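Local coordinates for protein UDP-L-Rhamnose Synthase (Acanthamoeba polyphaga mimivirus, PDB 7JID) that probably makes UDP-L-rhamnose as a Rossmann-fold oxidoreductase that binds NADP and the UDP-sugar, at residues I185-N190 against L221-E226; K178-S183 against E226-I231; D53-F58 against Y100-T105. One frame throughout, in Å; residues are numbered along the deposited sequence.

Overall arrangement
Interactions 1 and 2 lie side by side, centres about 9 Å apart; both use helix 224-234 and share E226. Interaction 1, partly buried, packs the start of that helix against a loop and is rich in polar bonds; interaction 2, a buried contact, packs its next turns against helix 175-181 through hydrocarbon. Both touch the UDP-rhamnose, and interaction 1 is nested along the chain inside the loop that interaction 2 closes. Interaction 3, with its centre about 34 to 36 Å from the other two, lies across the chain's centre from them. It is a buried pairing of neighbouring strands in the parallel Rossmann sheet, held by regular backbone bonds, and it ends beside NADP.

Interaction 1 (I185-N190 against L221-E226); sequences ICSIPN and LVSHNE. With AWU ([[(2~{R},3~{S},4~{R},5~{R})-5-[2,4-bis(oxidanylidene)pyrimidin-1-yl]-3,4-bis(oxidanyl)oxolan-2-yl]methoxy-oxidanyl-phosphoryl] [(2~{R},3~{R},4~{R},5~{R},6~{S})-6-methyl-3,4,5-tris(oxidanyl)oxan-2-yl] hydrogen phosphate), chain C.
The carbonyl of C186 sits directly over one face of the H224 imidazole, its O 3.2 Å above the ring plane and over the centre. The H224 torsion helps set this up: with CG anti to the carbonyl carbon (chi1 -50°), the ring starts out on the side where the C186 carbonyl lies. CG2 of I185 packs on H224 CB at 3.5 Å, the two side chains crossing at a slant. At the ring edge, H224 NE2 is bonded to the ribose hydroxyl O3C of UDP-rhamnose at 2.8 Å. From the other segment C186 N donates to the uracil O2 at 2.9 Å, an almost straight bond (168°), so the two segments grip the uridine together. F175, from helix 175-181, also meets the imidazole.

One step out, S187 turns its OG anti to its backbone N and accepts from N225 N at 2.9 Å, in the first turn of helix 224-234. N225 CG lies close to this hydroxyl, without a side-chain bond to it; N225 OD1 is taken by W241 and N243. S223 is the N-cap: its OG accepts from E226 N, and S223 N in turn donates to E226 OE1, on its anti lone pair, completing a capping box. Just before the cap the chains run antiparallel for a single bridge, N190 N giving to V222 O (2.9 Å) and V222 N to N190 O (3.0 Å). L221 CD2 presses on the N190 backbone there, 3.3 Å from its C. The N190 side chain turns away: ND2 returns to I188 O and reaches N259, while OD1 is bonded to R163 and N260.

Within these two segments, then, a backbone N-H meets the uracil and an imidazole the ribose.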
loop_
_atom_site.group_PDB
_atom_site.type_symbol
_atom_site.label_atom_id
_atom_site.label_comp_id
_atom_site.label_asym_id
_atom_site.label_seq_id
_atom_site.Cartn_x
_atom_site.Cartn_y
_atom_site.Cartn_z
ATOM N N ILE A 185 -19.577 26.246 0.725
ATOM C CA ILE A 185 -20.058 24.894 0.334
ATOM C C ILE A 185 -19.712 24.702 -1.128
ATOM O O ILE A 185 -20.139 25.502 -1.961
ATOM C CB ILE A 185 -21.569 24.793 0.583
ATOM C CG1 ILE A 185 -21.911 24.987 2.070
ATOM C CG2 ILE A 185 -22.108 23.494 0.024
ATOM C CD1 ILE A 185 -21.332 23.970 3.017
ATOM N N CYS A 186 -18.990 23.616 -1.416
ATOM C CA CYS A 186 -18.767 23.149 -2.788
ATOM C C CYS A 186 -19.882 22.162 -3.105
ATOM O O CYS A 186 -19.771 21.007 -2.659
ATOM C CB CYS A 186 -17.371 22.568 -2.958
ATOM S SG CYS A 186 -17.066 22.066 -4.648
ATOM N N SER A 187 -20.981 22.624 -3.731
ATOM C CA SER A 187 -22.168 21.756 -3.940
ATOM C C SER A 187 -21.985 20.897 -5.196
ATOM O O SER A 187 -21.981 21.405 -6.334
ATOM C CB SER A 187 -23.476 22.525 -3.976
ATOM O OG SER A 187 -24.616 21.677 -4.044
ATOM N N ILE A 188 -21.966 19.584 -5.034
ATOM C CA ILE A 188 -21.803 18.645 -6.171
ATOM C C ILE A 188 -22.664 17.414 -5.879
ATOM O O ILE A 188 -22.584 16.868 -4.785
ATOM C CB ILE A 188 -20.317 18.255 -6.388
ATOM C CG1 ILE A 188 -19.408 19.461 -6.720
ATOM C CG2 ILE A 188 -20.211 17.189 -7.472
ATOM C CD1 ILE A 188 -17.924 19.136 -6.773
ATOM N N PRO A 189 -23.472 16.925 -6.851
ATOM C CA PRO A 189 -24.257 15.695 -6.654
ATOM C C PRO A 189 -23.324 14.512 -6.358
ATOM O O PRO A 189 -22.351 14.293 -7.073
ATOM C CB PRO A 189 -25.043 15.524 -7.957
ATOM C CG PRO A 189 -25.111 16.931 -8.513
ATOM C CD PRO A 189 -23.781 17.535 -8.154
ATOM N N ASN A 190 -23.716 13.676 -5.406
ATOM C CA ASN A 190 -22.851 12.578 -4.946
ATOM C C ASN A 190 -23.669 11.422 -4.382
ATOM O O ASN A 190 -24.801 11.662 -3.872
ATOM C CB ASN A 190 -21.983 13.079 -3.798
ATOM C CG ASN A 190 -20.647 13.591 -4.262
ATOM O OD1 ASN A 190 -19.759 12.794 -4.565
ATOM N ND2 ASN A 190 -20.497 14.929 -4.282
ATOM N N LEU A 221 -28.309 10.226 -6.339
ATOM C CA LEU A 221 -27.428 11.372 -6.055
ATOM C C LEU A 221 -28.140 12.455 -5.291
ATOM O O LEU A 221 -29.333 12.712 -5.556
ATOM C CB LEU A 221 -26.958 11.930 -7.402
ATOM C CG LEU A 221 -26.035 11.048 -8.226
ATOM C CD1 LEU A 221 -25.809 11.688 -9.600
ATOM C CD2 LEU A 221 -24.719 10.773 -7.483
ATOM N N VAL A 222 -27.425 13.097 -4.392
ATOM C CA VAL A 222 -27.887 14.300 -3.688
ATOM C C VAL A 222 -26.723 15.269 -3.645
ATOM O O VAL A 222 -25.552 14.858 -3.566
ATOM C CB VAL A 222 -28.422 13.977 -2.285
ATOM C CG1 VAL A 222 -27.301 13.541 -1.339
ATOM C CG2 VAL A 222 -29.266 15.122 -1.762
ATOM N N SER A 223 -27.031 16.546 -3.655
ATOM C CA SER A 223 -25.992 17.595 -3.524
ATOM C C SER A 223 -26.038 18.217 -2.147
ATOM O O SER A 223 -27.060 18.159 -1.463
ATOM C CB SER A 223 -26.117 18.676 -4.555
ATOM O OG SER A 223 -27.273 19.436 -4.287
ATOM N N HIS A 224 -24.960 18.889 -1.830
ATOM C CA HIS A 224 -24.853 19.685 -0.582
ATOM C C HIS A 224 -26.001 20.701 -0.581
ATOM O O HIS A 224 -26.621 20.907 0.461
ATOM C CB HIS A 224 -23.494 20.363 -0.512
ATOM C CG HIS A 224 -22.305 19.496 -0.753
ATOM N ND1 HIS A 224 -22.146 18.740 -1.918
ATOM C CD2 HIS A 224 -21.208 19.282 -0.008
ATOM C CE1 HIS A 224 -20.976 18.120 -1.862
ATOM N NE2 HIS A 224 -20.408 18.414 -0.705
ATOM N N ASN A 225 -26.236 21.363 -1.708
ATOM C CA ASN A 225 -27.308 22.370 -1.760
ATOM C C ASN A 225 -28.652 21.724 -1.496
ATOM O O ASN A 225 -29.472 22.347 -0.810
ATOM C CB ASN A 225 -27.287 23.113 -3.084
ATOM C CG ASN A 225 -26.211 24.166 -3.178
ATOM O OD1 ASN A 225 -25.487 24.442 -2.226
ATOM N ND2 ASN A 225 -26.083 24.700 -4.380
ATOM N N GLU A 226 -28.914 20.532 -2.027
ATOM C CA GLU A 226 -30.242 19.911 -1.786
ATOM C C GLU A 226 -30.406 19.619 -0.285
ATOM O O GLU A 226 -31.500 19.837 0.268
ATOM C CB GLU A 226 -30.448 18.615 -2.561
ATOM C CG GLU A 226 -30.705 18.798 -4.032
ATOM C CD GLU A 226 -30.662 17.482 -4.765
ATOM O OE1 GLU A 226 -29.596 16.903 -4.770
ATOM O OE2 GLU A 226 -31.685 17.055 -5.320
HETATM P PA AWU C . -14.530 16.721 4.336
HETATM O O1A AWU C . -13.205 17.285 3.985
HETATM O O2A AWU C . -15.211 17.213 5.601
HETATM O O3A AWU C . -14.617 15.119 4.624
HETATM P PB AWU C . -13.589 13.956 4.068
HETATM O O1B AWU C . -13.329 13.989 2.541
HETATM O O2B AWU C . -12.380 13.895 5.026
HETATM O O3B AWU C . -14.561 12.709 4.312
HETATM C "C5'" AWU C . -13.767 9.175 4.451
HETATM O "O5'" AWU C . -14.135 10.492 4.814
HETATM C "C4'" AWU C . -14.883 8.541 3.639
HETATM O "O4'" AWU C . -14.488 7.261 3.097
HETATM C "C3'" AWU C . -15.224 9.448 2.502
HETATM O "O3'" AWU C . -16.432 9.001 1.945
HETATM C "C2'" AWU C . -15.494 10.884 2.940
HETATM C "C1'" AWU C . -14.452 11.391 3.836
HETATM N N1 AWU C . -16.549 20.772 1.792
HETATM C C2 AWU C . -17.114 22.008 1.529
HETATM O O2 AWU C . -18.194 22.080 0.907
HETATM N N3 AWU C . -16.535 23.120 2.084
HETATM C C4 AWU C . -15.351 23.059 2.749
HETATM O O4 AWU C . -14.891 24.147 3.257
HETATM C C5 AWU C . -14.794 21.810 3.031
HETATM C C6 AWU C . -15.342 20.668 2.456
HETATM C C1C AWU C . -17.155 19.531 1.230
HETATM C C2C AWU C . -16.210 18.572 0.504
HETATM C C3C AWU C . -16.921 17.211 0.716
HETATM C C4C AWU C . -17.552 17.416 2.056
HETATM C C5C AWU C . -16.904 16.668 3.202
HETATM C "C6'" AWU C . -13.530 8.462 5.780
HETATM O "O2'" AWU C . -16.660 10.878 3.736
HETATM O O2C AWU C . -16.165 18.927 -0.854
HETATM O O3C AWU C . -17.982 17.047 -0.207
HETATM O O4C AWU C . -17.467 18.794 2.394
HETATM O O5C AWU C . -15.488 16.954 3.124
#

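Interaction 2 (K178-S183 against E226-I231); sequences KILSYS and EILSLI. With AWU ([[(2~{R},3~{S},4~{R},5~{R})-5-[2,4-bis(oxidanylidene)pyrimidin-1-yl]-3,4-bis(oxidanyl)oxolan-2-yl]methoxy-oxidanyl-phosphoryl] [(2~{R},3~{R},4~{R},5~{R},6~{S})-6-methyl-3,4,5-tris(oxidanyl)oxan-2-yl] hydrogen phosphate), chain C; EDO (1,2-ethanediol), chain I.
I179 reaches out of helix 175-181 toward L228 and I227 on helix 224-234. From its CB, which faces the neighbouring helix, the side chain forks. CG2 lies beside the UDP-rhamnose, 4.0 Å from its ribose ring oxygen O4C. CG1 takes the crowded position between the backbone N and carbonyl carbon (chi1 67°), and chi2 of 165° extends the chain from there. CD1 at the tip crosses the L228 side chain obliquely, 4.0 Å from its CG, and also meets I227 CG2 at 4.1 Å.

One residue on, L180 runs past L228 in the opposite direction, the two CD2 methyls 3.8 Å apart. The same CD2 of L180 meets CD1 of I231 tip to tip. I185 joins this cluster from strand 184-185, touching both I179 and L228. I281 of helix 277-287 also packs on I227.

K178 of the same helix and Y182 just after it turn to the ligand instead. The K178 chain bends at chi3 and NZ donates to O3A (2.8 Å) and O2A of the diphosphate. The Y182 ring is sandwiched: K178 O lies over the centre of one face, and uracil C5 is 3.5 Å above the opposite face, offset toward the rim. Its OH donates to O2A too, though the modelled distance is doubtfully short.

Purely apolar contact thus joins the two helices, while the lysine and tyrosine of the first segment are turned to the nucleotide. The lysine ammonium probably offsets part of the diphosphate's negative charge.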
loop_
_atom_site.group_PDB
_atom_site.type_symbol
_atom_site.label_atom_id
_atom_site.label_comp_id
_atom_site.label_asym_id
_atom_site.label_seq_id
_atom_site.Cartn_x
_atom_site.Cartn_y
_atom_site.Cartn_z
ATOM N N LYS A 178 -20.780 18.242 9.346
ATOM C CA LYS A 178 -19.618 18.912 8.729
ATOM C C LYS A 178 -20.109 20.036 7.822
ATOM O O LYS A 178 -19.606 21.172 7.998
ATOM C CB LYS A 178 -18.717 17.881 8.028
ATOM C CG LYS A 178 -17.959 17.045 9.050
ATOM C CD LYS A 178 -16.767 16.312 8.550
ATOM C CE LYS A 178 -17.171 15.245 7.581
ATOM N NZ LYS A 178 -15.974 14.604 6.990
ATOM N N ILE A 179 -21.047 19.787 6.901
ATOM C CA ILE A 179 -21.342 20.841 5.888
ATOM C C ILE A 179 -22.075 22.005 6.567
ATOM O O ILE A 179 -21.857 23.141 6.117
ATOM C CB ILE A 179 -22.033 20.304 4.623
ATOM C CG1 ILE A 179 -23.451 19.790 4.885
ATOM C CG2 ILE A 179 -21.120 19.291 3.963
ATOM C CD1 ILE A 179 -24.266 19.587 3.627
ATOM N N LEU A 180 -22.788 21.770 7.675
ATOM C CA LEU A 180 -23.431 22.854 8.451
ATOM C C LEU A 180 -22.336 23.750 9.027
ATOM O O LEU A 180 -22.604 24.960 9.205
ATOM C CB LEU A 180 -24.323 22.291 9.553
ATOM C CG LEU A 180 -25.706 21.824 9.109
ATOM C CD1 LEU A 180 -26.393 21.040 10.217
ATOM C CD2 LEU A 180 -26.580 22.986 8.647
ATOM N N SER A 181 -21.136 23.219 9.237
ATOM C CA SER A 181 -20.036 23.932 9.946
ATOM C C SER A 181 -19.208 24.747 8.955
ATOM O O SER A 181 -18.413 25.598 9.412
ATOM C CB SER A 181 -19.173 22.976 10.744
ATOM O OG SER A 181 -18.223 22.323 9.911
ATOM N N TYR A 182 -19.345 24.508 7.654
ATOM C CA TYR A 182 -18.395 25.031 6.643
ATOM C C TYR A 182 -18.886 26.401 6.152
ATOM O O TYR A 182 -20.054 26.520 5.777
ATOM C CB TYR A 182 -18.201 24.035 5.490
ATOM C CG TYR A 182 -17.411 22.793 5.833
ATOM C CD1 TYR A 182 -16.441 22.783 6.823
ATOM C CD2 TYR A 182 -17.620 21.607 5.138
ATOM C CE1 TYR A 182 -15.732 21.630 7.142
ATOM C CE2 TYR A 182 -16.940 20.446 5.468
ATOM C CZ TYR A 182 -15.964 20.449 6.449
ATOM O OH TYR A 182 -15.237 19.319 6.787
ATOM N N SER A 183 -18.007 27.403 6.217
ATOM C CA SER A 183 -18.239 28.797 5.747
ATOM C C SER A 183 -18.685 28.806 4.288
ATOM O O SER A 183 -19.559 29.617 3.953
ATOM C CB SER A 183 -17.001 29.644 5.919
ATOM O OG SER A 183 -16.683 29.766 7.304
ATOM N N GLU A 226 -28.914 20.532 -2.027
ATOM C CA GLU A 226 -30.242 19.911 -1.786
ATOM C C GLU A 226 -30.406 19.619 -0.285
ATOM O O GLU A 226 -31.500 19.837 0.268
ATOM C CB GLU A 226 -30.448 18.615 -2.561
ATOM C CG GLU A 226 -30.705 18.798 -4.032
ATOM C CD GLU A 226 -30.662 17.482 -4.765
ATOM O OE1 GLU A 226 -29.596 16.903 -4.770
ATOM O OE2 GLU A 226 -31.685 17.055 -5.320
ATOM N N ILE A 227 -29.344 19.153 0.382
ATOM C CA ILE A 227 -29.371 18.824 1.828
ATOM C C ILE A 227 -29.581 20.104 2.642
ATOM O O ILE A 227 -30.506 20.118 3.476
ATOM C CB ILE A 227 -28.090 18.107 2.289
ATOM C CG1 ILE A 227 -27.988 16.738 1.632
ATOM C CG2 ILE A 227 -28.090 18.004 3.822
ATOM C CD1 ILE A 227 -26.619 16.162 1.774
ATOM N N LEU A 228 -28.845 21.163 2.349
ATOM C CA LEU A 228 -28.966 22.402 3.155
ATOM C C LEU A 228 -30.356 22.981 2.891
ATOM O O LEU A 228 -30.904 23.536 3.806
ATOM C CB LEU A 228 -27.841 23.377 2.817
ATOM C CG LEU A 228 -26.487 22.879 3.301
ATOM C CD1 LEU A 228 -25.363 23.649 2.643
ATOM C CD2 LEU A 228 -26.397 22.923 4.823
ATOM N N SER A 229 -30.829 22.922 1.650
ATOM C CA SER A 229 -32.211 23.381 1.297
ATOM C C SER A 229 -33.276 22.610 2.117
ATOM O O SER A 229 -34.249 23.237 2.589
ATOM C CB SER A 229 -32.447 23.315 -0.179
ATOM O OG SER A 229 -31.638 24.243 -0.875
ATOM N N LEU A 230 -33.147 21.294 2.322
ATOM C CA LEU A 230 -34.117 20.572 3.188
ATOM C C LEU A 230 -34.040 21.052 4.628
ATOM O O LEU A 230 -35.091 21.195 5.262
ATOM C CB LEU A 230 -33.850 19.083 3.127
ATOM C CG LEU A 230 -34.292 18.404 1.843
ATOM C CD1 LEU A 230 -33.740 16.993 1.791
ATOM C CD2 LEU A 230 -35.823 18.402 1.737
ATOM N N ILE A 231 -32.836 21.277 5.145
ATOM C CA ILE A 231 -32.709 21.729 6.552
ATOM C C ILE A 231 -33.389 23.095 6.655
ATOM O O ILE A 231 -34.157 23.309 7.605
ATOM C CB ILE A 231 -31.229 21.768 6.950
ATOM C CG1 ILE A 231 -30.671 20.351 7.028
ATOM C CG2 ILE A 231 -31.062 22.564 8.225
ATOM C CD1 ILE A 231 -29.156 20.269 7.131
HETATM P PA AWU C . -14.530 16.721 4.336
HETATM O O1A AWU C . -13.205 17.285 3.985
HETATM O O2A AWU C . -15.211 17.213 5.601
HETATM O O3A AWU C . -14.617 15.119 4.624
HETATM P PB AWU C . -13.589 13.956 4.068
HETATM O O1B AWU C . -13.329 13.989 2.541
HETATM O O2B AWU C . -12.380 13.895 5.026
HETATM O O3B AWU C . -14.561 12.709 4.312
HETATM C "C5'" AWU C . -13.767 9.175 4.451
HETATM O "O5'" AWU C . -14.135 10.492 4.814
HETATM C "C4'" AWU C . -14.883 8.541 3.639
HETATM O "O4'" AWU C . -14.488 7.261 3.097
HETATM C "C3'" AWU C . -15.224 9.448 2.502
HETATM O "O3'" AWU C . -16.432 9.001 1.945
HETATM C "C2'" AWU C . -15.494 10.884 2.940
HETATM C "C1'" AWU C . -14.452 11.391 3.836
HETATM N N1 AWU C . -16.549 20.772 1.792
HETATM C C2 AWU C . -17.114 22.008 1.529
HETATM O O2 AWU C . -18.194 22.080 0.907
HETATM N N3 AWU C . -16.535 23.120 2.084
HETATM C C4 AWU C . -15.351 23.059 2.749
HETATM O O4 AWU C . -14.891 24.147 3.257
HETATM C C5 AWU C . -14.794 21.810 3.031
HETATM C C6 AWU C . -15.342 20.668 2.456
HETATM C C1C AWU C . -17.155 19.531 1.230
HETATM C C2C AWU C . -16.210 18.572 0.504
HETATM C C3C AWU C . -16.921 17.211 0.716
HETATM C C4C AWU C . -17.552 17.416 2.056
HETATM C C5C AWU C . -16.904 16.668 3.202
HETATM C "C6'" AWU C . -13.530 8.462 5.780
HETATM O "O2'" AWU C . -16.660 10.878 3.736
HETATM O O2C AWU C . -16.165 18.927 -0.854
HETATM O O3C AWU C . -17.982 17.047 -0.207
HETATM O O4C AWU C . -17.467 18.794 2.394
HETATM O O5C AWU C . -15.488 16.954 3.124
HETATM C C1 EDO I . -23.322 26.141 5.843
HETATM O O1 EDO I . -22.445 27.226 5.591
HETATM C C2 EDO I . -24.589 26.613 6.480
HETATM O O2 EDO I . -24.519 26.615 7.903
#

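Interaction 3 (D53-F58 against Y100-T105); sequences DRVMSF and YNIHLT. With NAP (NADP nicotinamide-adenine-dinucleotide phosphate), chain D.
V55 stands between H103 and T105 and makes two of the three backbone bonds that join these neighbouring parallel strands. V55 N donates to H103 O at 3.0 Å, T105 N returns to V55 O at 3.0 Å, and S57 N donates to T105 O at 2.8 Å. CA-H...O contacts fill in between, L104 CA to V55 O and M56 CA to T105 O.

The connection runs through helix 79-99, the beta-alpha-beta crossover of a Rossmann sheet; N101 ends the helix with a Schellman motif. That helix covers the face bearing V55 and L104, whereas helix 195-207 covers M56 and T105.

Among apolar contacts, V55 CG1 meets L104 CD1 at 3.7 Å and V55 CG2 meets I102 CG2 at 3.9 Å. M56 and T105 lie side by side on the other face, and the bend at chi3 (85°) brings M56 CE to within 3.6 Å of T105 CB.

Two waters also bridge the strands. One joins D53 O to H103 N, and the second bridges V55 O, H103 ND1 and T105 OG1. H103 NE2 is bonded to T210 O. Past the strand end, F58 O approaches C5D of NADP at 3.1 Å.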
loop_
_atom_site.group_PDB
_atom_site.type_symbol
_atom_site.label_atom_id
_atom_site.label_comp_id
_atom_site.label_asym_id
_atom_site.label_seq_id
_atom_site.Cartn_x
_atom_site.Cartn_y
_atom_site.Cartn_z
ATOM N N ASP A 53 -17.281 -15.920 15.337
ATOM C CA ASP A 53 -18.075 -16.374 14.174
ATOM C C ASP A 53 -17.980 -15.350 13.038
ATOM O O ASP A 53 -18.073 -15.742 11.883
ATOM C CB ASP A 53 -19.539 -16.581 14.573
ATOM C CG ASP A 53 -19.686 -17.625 15.676
ATOM O OD1 ASP A 53 -19.362 -18.766 15.379
ATOM O OD2 ASP A 53 -20.020 -17.247 16.810
ATOM N N ARG A 54 -17.749 -14.101 13.412
ATOM C CA ARG A 54 -17.677 -12.989 12.435
ATOM C C ARG A 54 -16.597 -12.038 12.916
ATOM O O ARG A 54 -16.536 -11.755 14.138
ATOM C CB ARG A 54 -19.010 -12.243 12.343
ATOM C CG ARG A 54 -20.214 -13.032 11.844
ATOM C CD ARG A 54 -20.040 -13.635 10.455
ATOM N NE ARG A 54 -21.305 -14.262 10.077
ATOM C CZ ARG A 54 -21.628 -15.534 10.371
ATOM N NH1 ARG A 54 -20.762 -16.292 11.027
ATOM N NH2 ARG A 54 -22.824 -16.008 10.055
ATOM N N VAL A 55 -15.860 -11.458 11.977
ATOM C CA VAL A 55 -14.951 -10.319 12.257
ATOM C C VAL A 55 -15.421 -9.124 11.419
ATOM O O VAL A 55 -15.809 -9.315 10.265
ATOM C CB VAL A 55 -13.495 -10.712 11.962
ATOM C CG1 VAL A 55 -12.543 -9.551 12.177
ATOM C CG2 VAL A 55 -13.080 -11.906 12.828
ATOM N N MET A 56 -15.362 -7.954 12.008
ATOM C CA MET A 56 -15.651 -6.711 11.238
ATOM C C MET A 56 -14.540 -5.702 11.463
ATOM O O MET A 56 -14.004 -5.608 12.563
ATOM C CB MET A 56 -16.999 -6.090 11.601
ATOM C CG MET A 56 -18.157 -7.096 11.677
ATOM S SD MET A 56 -19.792 -6.320 11.882
ATOM C CE MET A 56 -20.130 -5.983 10.154
ATOM N N SER A 57 -14.260 -4.944 10.412
ATOM C CA SER A 57 -13.225 -3.897 10.373
ATOM C C SER A 57 -13.895 -2.531 10.153
ATOM O O SER A 57 -14.402 -2.273 9.037
ATOM C CB SER A 57 -12.195 -4.154 9.316
ATOM O OG SER A 57 -11.230 -3.098 9.318
ATOM N N PHE A 58 -13.811 -1.679 11.158
ATOM C CA PHE A 58 -14.221 -0.253 11.099
ATOM C C PHE A 58 -13.031 0.636 11.380
ATOM O O PHE A 58 -13.175 1.577 12.163
ATOM C CB PHE A 58 -15.404 -0.002 12.025
ATOM C CG PHE A 58 -16.553 -0.925 11.741
ATOM C CD1 PHE A 58 -17.198 -0.882 10.521
ATOM C CD2 PHE A 58 -16.911 -1.918 12.644
ATOM C CE1 PHE A 58 -18.221 -1.764 10.205
ATOM C CE2 PHE A 58 -17.958 -2.776 12.340
ATOM C CZ PHE A 58 -18.580 -2.729 11.118
ATOM N N TYR A 100 -8.356 -18.720 8.890
ATOM C CA TYR A 100 -9.250 -19.306 9.926
ATOM C C TYR A 100 -10.669 -19.566 9.357
ATOM O O TYR A 100 -11.533 -20.037 10.133
ATOM C CB TYR A 100 -9.194 -18.462 11.203
ATOM C CG TYR A 100 -7.912 -18.653 11.963
ATOM C CD1 TYR A 100 -7.800 -19.637 12.932
ATOM C CD2 TYR A 100 -6.778 -17.926 11.648
ATOM C CE1 TYR A 100 -6.603 -19.865 13.601
ATOM C CE2 TYR A 100 -5.569 -18.153 12.294
ATOM C CZ TYR A 100 -5.485 -19.127 13.275
ATOM O OH TYR A 100 -4.294 -19.345 13.902
ATOM N N ASN A 101 -10.930 -19.264 8.084
ATOM C CA ASN A 101 -12.272 -19.480 7.465
ATOM C C ASN A 101 -13.324 -18.716 8.265
ATOM O O ASN A 101 -14.432 -19.262 8.506
ATOM C CB ASN A 101 -12.645 -20.971 7.411
ATOM C CG ASN A 101 -11.790 -21.765 6.447
ATOM O OD1 ASN A 101 -11.092 -22.699 6.848
ATOM N ND2 ASN A 101 -11.843 -21.414 5.172
ATOM N N ILE A 102 -13.008 -17.489 8.699
ATOM C CA ILE A 102 -13.960 -16.642 9.460
ATOM C C ILE A 102 -14.346 -15.459 8.559
ATOM O O ILE A 102 -13.452 -14.792 8.033
ATOM C CB ILE A 102 -13.432 -16.144 10.814
ATOM C CG1 ILE A 102 -13.011 -17.297 11.741
ATOM C CG2 ILE A 102 -14.504 -15.300 11.456
ATOM C CD1 ILE A 102 -12.251 -16.842 12.935
ATOM N N HIS A 103 -15.637 -15.280 8.343
ATOM C CA HIS A 103 -16.129 -14.191 7.464
ATOM C C HIS A 103 -15.650 -12.840 8.009
ATOM O O HIS A 103 -15.812 -12.577 9.205
ATOM C CB HIS A 103 -17.647 -14.266 7.376
ATOM C CG HIS A 103 -18.239 -13.191 6.541
ATOM N ND1 HIS A 103 -18.441 -11.916 7.021
ATOM C CD2 HIS A 103 -18.631 -13.210 5.260
ATOM C CE1 HIS A 103 -18.922 -11.174 6.035
ATOM N NE2 HIS A 103 -19.069 -11.942 4.945
ATOM N N LEU A 104 -15.129 -11.987 7.123
ATOM C CA LEU A 104 -14.678 -10.614 7.454
ATOM C C LEU A 104 -15.546 -9.629 6.682
ATOM O O LEU A 104 -15.659 -9.783 5.472
ATOM C CB LEU A 104 -13.220 -10.440 7.069
ATOM C CG LEU A 104 -12.640 -9.023 7.201
ATOM C CD1 LEU A 104 -12.664 -8.571 8.647
ATOM C CD2 LEU A 104 -11.231 -9.026 6.671
ATOM N N THR A 105 -16.071 -8.646 7.396
ATOM C CA THR A 105 -16.642 -7.420 6.798
ATOM C C THR A 105 -15.587 -6.322 6.922
ATOM O O THR A 105 -15.260 -5.951 8.033
ATOM C CB THR A 105 -17.972 -7.013 7.441
ATOM O OG1 THR A 105 -18.874 -8.132 7.410
ATOM C CG2 THR A 105 -18.577 -5.838 6.710
HETATM P PA NAP D . -13.044 6.829 13.460
HETATM O O1A NAP D . -14.075 7.359 14.430
HETATM O O2A NAP D . -11.721 7.523 13.360
HETATM O O5B NAP D . -12.885 5.315 13.897
HETATM C C5B NAP D . -11.767 4.547 13.451
HETATM C C4B NAP D . -11.285 3.514 14.457
HETATM O O4B NAP D . -10.287 2.672 13.897
HETATM C C3B NAP D . -10.690 4.236 15.658
HETATM O O3B NAP D . -11.346 3.609 16.785
HETATM C C2B NAP D . -9.214 3.873 15.563
HETATM O O2B NAP D . -8.727 3.625 16.847
HETATM C C1B NAP D . -9.203 2.551 14.797
HETATM N N9A NAP D . -7.988 2.157 14.110
HETATM C C8A NAP D . -7.345 2.830 13.166
HETATM N N7A NAP D . -6.290 2.138 12.731
HETATM C C5A NAP D . -6.254 0.995 13.428
HETATM C C6A NAP D . -5.379 -0.112 13.457
HETATM N N6A NAP D . -4.344 -0.127 12.649
HETATM N N1A NAP D . -5.672 -1.110 14.360
HETATM C C2A NAP D . -6.758 -1.028 15.140
HETATM N N3A NAP D . -7.635 -0.013 15.193
HETATM C C4A NAP D . -7.394 1.002 14.320
HETATM O O3 NAP D . -13.536 6.705 11.931
HETATM P PN NAP D . -14.972 6.160 11.402
HETATM O O1N NAP D . -15.445 7.369 10.612
HETATM O O2N NAP D . -15.776 5.393 12.366
HETATM O O5D NAP D . -14.470 5.191 10.254
HETATM C C5D NAP D . -14.249 3.787 10.259
HETATM C C4D NAP D . -13.334 3.450 9.044
HETATM O O4D NAP D . -14.030 2.567 8.223
HETATM C C3D NAP D . -13.111 4.709 8.232
HETATM O O3D NAP D . -12.068 4.544 7.199
HETATM C C2D NAP D . -14.593 4.796 7.799
HETATM O O2D NAP D . -14.952 5.645 6.700
HETATM C C1D NAP D . -14.934 3.370 7.457
HETATM P P2B NAP D . -7.508 4.452 17.437
HETATM O O1X NAP D . -7.985 5.769 17.871
HETATM O O2X NAP D . -7.254 3.537 18.650
HETATM O O3X NAP D . -6.311 4.553 16.484
HETATM O O HOH W 1 -17.477 -17.122 9.619
HETATM O O HOH W 2 -18.400 -10.149 9.245
#